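Local atomic coordinates of BtGH115A (Bacteroides thetaiotaomicron, PDB entry 5BY3), a protein that acts as a family GH115 4-O-methyl-alpha-glucuronidase, releasing 4-O-methyl-glucuronic acid from decorated arabinogalactans. Residues Glu277-Val280 against Lys281-Gly285; Arg317-Val320 against Asp321-Gly324; Thr567-Asn570 against Arg571-Leu574. All coordinates share one frame; numbering follows the deposited sequence.

The three contacts show how one recurring unit, the i to i+3 and i to i+4 spacing along a helix, serves different surroundings. Contacts 1 and 2 sit on helices 265-283 and 308-329, which pack against each other in the family 115 hydrolase region; their centres lie 15 Å apart and their nearest atoms about 6 Å apart. Contact 3 is on helix 552-580, on the opposite side of the chain's centre, with nearest atoms about 37 Å from contact 1 and about 40 Å from contact 2. Its Met569 side chain comes to about 13 Å from the bound nickel ion, whose site involves Leu404 and Asp436.

Contact 1 of 3, residues Glu277-Val280 against Lys281-Gly285; sequences EDRV and KEVAG
In the last turns of helix 265-283, Arg279 and Glu282 form an intrahelical salt bridge of i to i+3 spacing. Arg279 NE lies 2.8 Å from Glu282 OE2, with an N-H...O angle of 154°, and meets that oxygen on its anti side. Guanidinium and carboxylate are nearly coplanar, their planes only 9° apart. Bends at chi2 and chi3 of Arg279 swing its NE forward, toward Glu282, which holds CG between its backbone N and carbonyl carbon (chi1 67°), bringing that methylene to 3.3 Å from Arg279 O. The guanidinium has further anchors: NH2 makes a salt bridge to Glu254 and NH1 a hydrogen bond to Ala248 O, an arrangement that would spread the positive charge between two carboxylates. The helix itself belongs to the TIM-barrel-like part of the enzyme, following strand 238-239 and preceding strand 290-291 in the chain. Its backbone is regular at Lys281 N, which bonds to Glu277 O at 3.0 Å. One residue on, Glu282 N divides its hydrogen between two weak bonds, to Asp278 O at 3.4 Å and to Arg279 O at 3.1 Å. Glu277 and Lys281 lie alongside one another, with Glu277 CG 4.2 Å from Lys281 CE, but their charged ends do not meet: OE1 of Glu277 is bonded to Tyr329 OH on helix 308-329. Val283 places CB 3.4 Å from Arg279 O and packs on Phe223, whereas Val280 rests on Leu326 and Met247.

Contact 2 of 3, residues Arg317-Val320 against Asp321-Gly324; sequences RVFV and DQRG
Gln322 has its CG beside its own backbone N (chi1 -78°) and an extended chain beyond, which sends the amide back alongside Val318, whose CG1 stands anti to the backbone N (chi1 155°). The methyl comes over a face of the amide: Val318 CG1 is 3.4 Å from both CD and OE1 of Gln322 and 3.5 Å from its NE2. Gln322 OE1 also lies near the edge of the Phe319 ring; its hydrogen bond from Gly293 N helps fix the rotation of this buried amide. Both residues belong to helix 308-329, which follows strand 290-291 and precedes strand 339-341, as a helix on the outside of a TIM barrel does. Its i to i+4 bonds are firm at Gln322 N to Val318 O, 2.9 Å, and at Arg323 N to Phe319 O, 2.8 Å. Gly324 N reaches Val320 O at 3.1 Å from above the carbonyl plane, 38° out of it, and the bond from Asp321 N to Arg317 O is weak. Arg323 lays its CB, CG and CD past Phe319 O, with CB closest at 3.5 Å, before its bent chain delivers the guanidinium to Asp360 and Gln339. The exact place of Asp321 OD1, set against the acceptor Arg317 O, is doubtful; OD2 is bonded to Tyr265 OH on helix 265-283.

Contact 3 of 3, residues Thr567-Asn570 against Arg571-Leu574; sequences TQMN and RKLL
Four successive i to i+4 bonds join residues 567-570 to residues 571-574 in one unbroken run of alpha helix. Arg571 N to Thr567 O is almost straight, 2.8 Å with an N-H...O angle of 170° and the donor in the carbonyl plane. Lys572 N meets Gln568 O at 2.9 Å from well above the plane of that carbonyl. Leu573 N to Met569 O and Leu574 N to Asn570 O complete the set, the last a short 2.6 Å.

Over this framework the Arg571 side chain, extended from CG to NE, runs back beside Thr567, whose CG2 lies over one face of the guanidinium, offset toward its rim. Gln568 bends at chi2 (-53°) and brings its amide across the same arginine, the two planes 89° apart. Because Gln568 NE2 and Arg571 NH1 are both donors, 3.3 Å apart, they do not bond; a water joins the residues instead, accepting from Arg571 NH1 at 2.9 Å and donating to Gln568 OE1 at 2.8 Å. NH2 of the arginine is bonded to Ser534 OG. On another flank Met569, a selenomethionine, lies alongside both Lys572 and Leu573. Its SE is 3.7 Å from Leu573 CD1 in an apolar contact, while the buried ammonium of Lys572 is bonded to the carbonyls of Val624 and Asn626. Asn570 OD1 accepts from Arg529 NE, and Leu574 packs on Ile526. Gln568 and Met569 meet Ile596, and thus helix 552-580 is packed between helices 523-543 and 587-603, its neighbours in sequence, in the manner of a helical bundle.

Contact 1 of 3, residues Glu277-Val280 against Lys281-Gly285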
# COMPACT_ATOMS: atom_id res chain seq x y z
N GLU A 277 -5.32 -21.09 -22.92
CA GLU A 277 -6.37 -20.95 -23.94
C GLU A 277 -7.78 -21.13 -23.42
O GLU A 277 -8.66 -20.32 -23.72
CB GLU A 277 -6.13 -21.92 -25.10
CG GLU A 277 -7.29 -22.03 -26.09
CD GLU A 277 -7.03 -23.04 -27.19
OE1 GLU A 277 -6.82 -22.62 -28.36
OE2 GLU A 277 -7.03 -24.25 -26.86
N ASP A 278 -8.00 -22.18 -22.64
CA ASP A 278 -9.35 -22.47 -22.16
C ASP A 278 -9.90 -21.28 -21.41
O ASP A 278 -11.09 -20.96 -21.52
CB ASP A 278 -9.32 -23.71 -21.27
CG ASP A 278 -8.90 -24.97 -22.02
OD1 ASP A 278 -8.82 -24.91 -23.27
OD2 ASP A 278 -8.68 -26.02 -21.34
N ARG A 279 -9.00 -20.61 -20.68
CA ARG A 279 -9.31 -19.48 -19.82
C ARG A 279 -9.60 -18.21 -20.61
O ARG A 279 -10.61 -17.58 -20.39
CB ARG A 279 -8.15 -19.26 -18.82
CG ARG A 279 -8.14 -17.93 -18.08
CD ARG A 279 -9.35 -17.72 -17.15
NE ARG A 279 -9.79 -18.94 -16.48
CZ ARG A 279 -9.20 -19.45 -15.41
NH1 ARG A 279 -8.13 -18.86 -14.88
NH2 ARG A 279 -9.68 -20.55 -14.87
N VAL A 280 -8.69 -17.83 -21.51
CA VAL A 280 -8.92 -16.73 -22.45
C VAL A 280 -10.27 -16.88 -23.19
O VAL A 280 -10.94 -15.89 -23.40
CB VAL A 280 -7.77 -16.62 -23.45
CG1 VAL A 280 -7.85 -15.34 -24.27
CG2 VAL A 280 -6.44 -16.68 -22.72
N LYS A 281 -10.67 -18.12 -23.53
CA LYS A 281 -11.96 -18.43 -24.14
C LYS A 281 -13.14 -17.98 -23.27
O LYS A 281 -14.04 -17.29 -23.77
CB LYS A 281 -12.11 -19.94 -24.43
CG LYS A 281 -11.48 -20.43 -25.71
CD LYS A 281 -12.13 -21.73 -26.16
CE LYS A 281 -11.29 -22.43 -27.23
NZ LYS A 281 -11.84 -23.76 -27.67
N GLU A 282 -13.14 -18.35 -21.99
CA GLU A 282 -14.31 -18.10 -21.13
C GLU A 282 -14.45 -16.66 -20.58
O GLU A 282 -15.47 -16.32 -19.96
CB GLU A 282 -14.36 -19.13 -19.99
CG GLU A 282 -13.22 -18.98 -19.00
CD GLU A 282 -13.32 -19.92 -17.82
OE1 GLU A 282 -14.24 -20.77 -17.78
OE2 GLU A 282 -12.46 -19.81 -16.92
N VAL A 283 -13.45 -15.83 -20.87
CA VAL A 283 -13.21 -14.57 -20.19
C VAL A 283 -12.97 -13.41 -21.19
O VAL A 283 -12.71 -12.28 -20.77
CB VAL A 283 -12.04 -14.81 -19.16
CG1 VAL A 283 -10.77 -14.00 -19.38
CG2 VAL A 283 -12.53 -14.78 -17.72
N ALA A 284 -13.08 -13.68 -22.49
CA ALA A 284 -12.76 -12.72 -23.59
C ALA A 284 -13.67 -11.47 -23.78
O ALA A 284 -13.22 -10.44 -24.32
CB ALA A 284 -12.62 -13.47 -24.91
N GLY A 285 -14.94 -11.57 -23.39
CA GLY A 285 -15.84 -10.43 -23.44
C GLY A 285 -16.04 -9.88 -22.05
O GLY A 285 -17.16 -9.84 -21.53

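Contact 2 of 3, residues Arg317-Val320 against Asp321-Gly324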
# COMPACT_ATOMS: atom_id res chain seq x y z
N ARG A 317 9.27 -16.44 -27.09
CA ARG A 317 8.37 -17.50 -27.58
C ARG A 317 7.00 -17.37 -26.92
O ARG A 317 5.95 -17.58 -27.56
CB ARG A 317 8.97 -18.92 -27.34
CG ARG A 317 8.14 -20.10 -27.87
CD ARG A 317 8.98 -21.16 -28.59
NE ARG A 317 9.84 -20.56 -29.62
CZ ARG A 317 9.46 -20.21 -30.86
NH1 ARG A 317 8.20 -20.40 -31.28
NH2 ARG A 317 10.33 -19.65 -31.70
N VAL A 318 7.02 -16.98 -25.65
CA VAL A 318 5.82 -16.90 -24.83
C VAL A 318 4.95 -15.70 -25.23
O VAL A 318 3.76 -15.85 -25.41
CB VAL A 318 6.21 -16.92 -23.33
CG1 VAL A 318 5.17 -16.24 -22.45
CG2 VAL A 318 6.47 -18.35 -22.89
N PHE A 319 5.55 -14.52 -25.38
CA PHE A 319 4.78 -13.33 -25.80
C PHE A 319 3.99 -13.59 -27.09
O PHE A 319 2.78 -13.32 -27.15
CB PHE A 319 5.70 -12.14 -26.03
CG PHE A 319 6.38 -11.62 -24.80
CD1 PHE A 319 5.90 -11.90 -23.51
CD2 PHE A 319 7.47 -10.77 -24.94
CE1 PHE A 319 6.51 -11.37 -22.39
CE2 PHE A 319 8.10 -10.24 -23.80
CZ PHE A 319 7.61 -10.53 -22.53
N VAL A 320 4.68 -14.15 -28.08
CA VAL A 320 4.14 -14.33 -29.43
C VAL A 320 2.90 -15.21 -29.40
O VAL A 320 1.91 -14.88 -30.05
CB VAL A 320 5.23 -14.80 -30.44
CG1 VAL A 320 4.64 -15.14 -31.79
CG2 VAL A 320 6.32 -13.74 -30.63
N ASP A 321 2.93 -16.27 -28.59
CA ASP A 321 1.76 -17.17 -28.46
C ASP A 321 0.66 -16.59 -27.59
O ASP A 321 -0.53 -16.86 -27.83
CB ASP A 321 2.12 -18.52 -27.86
CG ASP A 321 3.30 -19.21 -28.54
OD1 ASP A 321 4.07 -18.55 -29.28
OD2 ASP A 321 3.45 -20.43 -28.28
N GLN A 322 1.07 -15.85 -26.56
CA GLN A 322 0.12 -15.25 -25.62
C GLN A 322 -0.70 -14.14 -26.29
O GLN A 322 -1.92 -14.16 -26.19
CB GLN A 322 0.82 -14.72 -24.38
CG GLN A 322 1.18 -15.81 -23.39
CD GLN A 322 1.94 -15.27 -22.18
OE1 GLN A 322 2.53 -14.18 -22.21
NE2 GLN A 322 1.92 -16.03 -21.10
N ARG A 323 -0.03 -13.22 -26.97
CA ARG A 323 -0.70 -12.25 -27.84
C ARG A 323 -1.50 -12.93 -28.98
O ARG A 323 -2.58 -12.45 -29.37
CB ARG A 323 0.31 -11.21 -28.36
CG ARG A 323 0.78 -10.29 -27.25
CD ARG A 323 2.11 -9.59 -27.47
NE ARG A 323 2.06 -8.48 -28.44
CZ ARG A 323 1.40 -7.32 -28.29
NH1 ARG A 323 0.69 -7.05 -27.20
NH2 ARG A 323 1.45 -6.42 -29.25
N GLY A 324 -0.99 -14.06 -29.47
CA GLY A 324 -1.72 -14.95 -30.35
C GLY A 324 -3.13 -15.27 -29.89
O GLY A 324 -4.07 -15.11 -30.67

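Contact 3 of 3, residues Thr567-Asn570 against Arg571-Leu574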
# COMPACT_ATOMS: atom_id res chain seq x y z
N THR A 567 2.22 -1.76 21.16
CA THR A 567 2.79 -1.48 22.49
C THR A 567 3.17 -2.80 23.18
O THR A 567 4.29 -2.96 23.72
CB THR A 567 1.78 -0.73 23.36
OG1 THR A 567 1.42 0.52 22.73
CG2 THR A 567 2.35 -0.50 24.83
N GLN A 568 2.24 -3.75 23.12
CA GLN A 568 2.35 -5.00 23.83
C GLN A 568 3.38 -5.95 23.21
O GLN A 568 3.96 -6.80 23.93
CB GLN A 568 0.96 -5.67 23.97
CG GLN A 568 -0.01 -4.95 24.91
CD GLN A 568 0.57 -4.72 26.30
OE1 GLN A 568 1.07 -5.64 26.95
NE2 GLN A 568 0.56 -3.47 26.74
N MSE A 569 3.60 -5.78 21.90
CA MSE A 569 4.68 -6.48 21.19
C MSE A 569 6.00 -5.93 21.63
O MSE A 569 6.93 -6.69 21.91
CB MSE A 569 4.53 -6.35 19.66
CG MSE A 569 5.37 -7.31 18.80
SE MSE A 569 5.00 -9.25 19.06
CE MSE A 569 3.15 -9.77 18.68
N ASN A 570 6.11 -4.60 21.69
CA ASN A 570 7.36 -4.01 22.16
C ASN A 570 7.64 -4.40 23.61
O ASN A 570 8.74 -4.83 23.94
CB ASN A 570 7.42 -2.52 21.87
CG ASN A 570 7.81 -2.25 20.43
OD1 ASN A 570 8.91 -1.78 20.16
ND2 ASN A 570 6.89 -2.55 19.47
N ARG A 571 6.62 -4.34 24.44
CA ARG A 571 6.70 -4.84 25.83
C ARG A 571 7.18 -6.28 25.91
O ARG A 571 8.09 -6.56 26.67
CB ARG A 571 5.35 -4.69 26.54
CG ARG A 571 5.00 -3.23 26.81
CD ARG A 571 4.09 -3.10 28.01
NE ARG A 571 3.88 -1.69 28.33
CZ ARG A 571 2.81 -1.20 28.96
NH1 ARG A 571 1.81 -1.99 29.35
NH2 ARG A 571 2.74 0.10 29.17
N LYS A 572 6.57 -7.17 25.13
CA LYS A 572 6.86 -8.60 25.21
C LYS A 572 8.32 -8.86 24.91
O LYS A 572 9.01 -9.61 25.64
CB LYS A 572 5.99 -9.42 24.24
CG LYS A 572 6.17 -10.95 24.33
CD LYS A 572 5.47 -11.67 23.18
CE LYS A 572 6.31 -11.68 21.89
NZ LYS A 572 5.62 -12.44 20.81
N LEU A 573 8.79 -8.23 23.84
CA LEU A 573 10.13 -8.46 23.34
C LEU A 573 11.16 -7.59 24.07
O LEU A 573 12.27 -8.06 24.31
CB LEU A 573 10.18 -8.33 21.78
CG LEU A 573 9.46 -9.56 21.16
CD1 LEU A 573 8.55 -9.27 19.99
CD2 LEU A 573 10.43 -10.69 20.85
N LEU A 574 10.81 -6.36 24.44
CA LEU A 574 11.79 -5.55 25.17
C LEU A 574 11.98 -5.96 26.64
O LEU A 574 13.14 -5.98 27.10
CB LEU A 574 11.57 -4.07 25.00
CG LEU A 574 11.88 -3.64 23.58
CD1 LEU A 574 11.58 -2.16 23.44
CD2 LEU A 574 13.32 -3.94 23.22
O HOH W 1 1.89 -4.91 29.50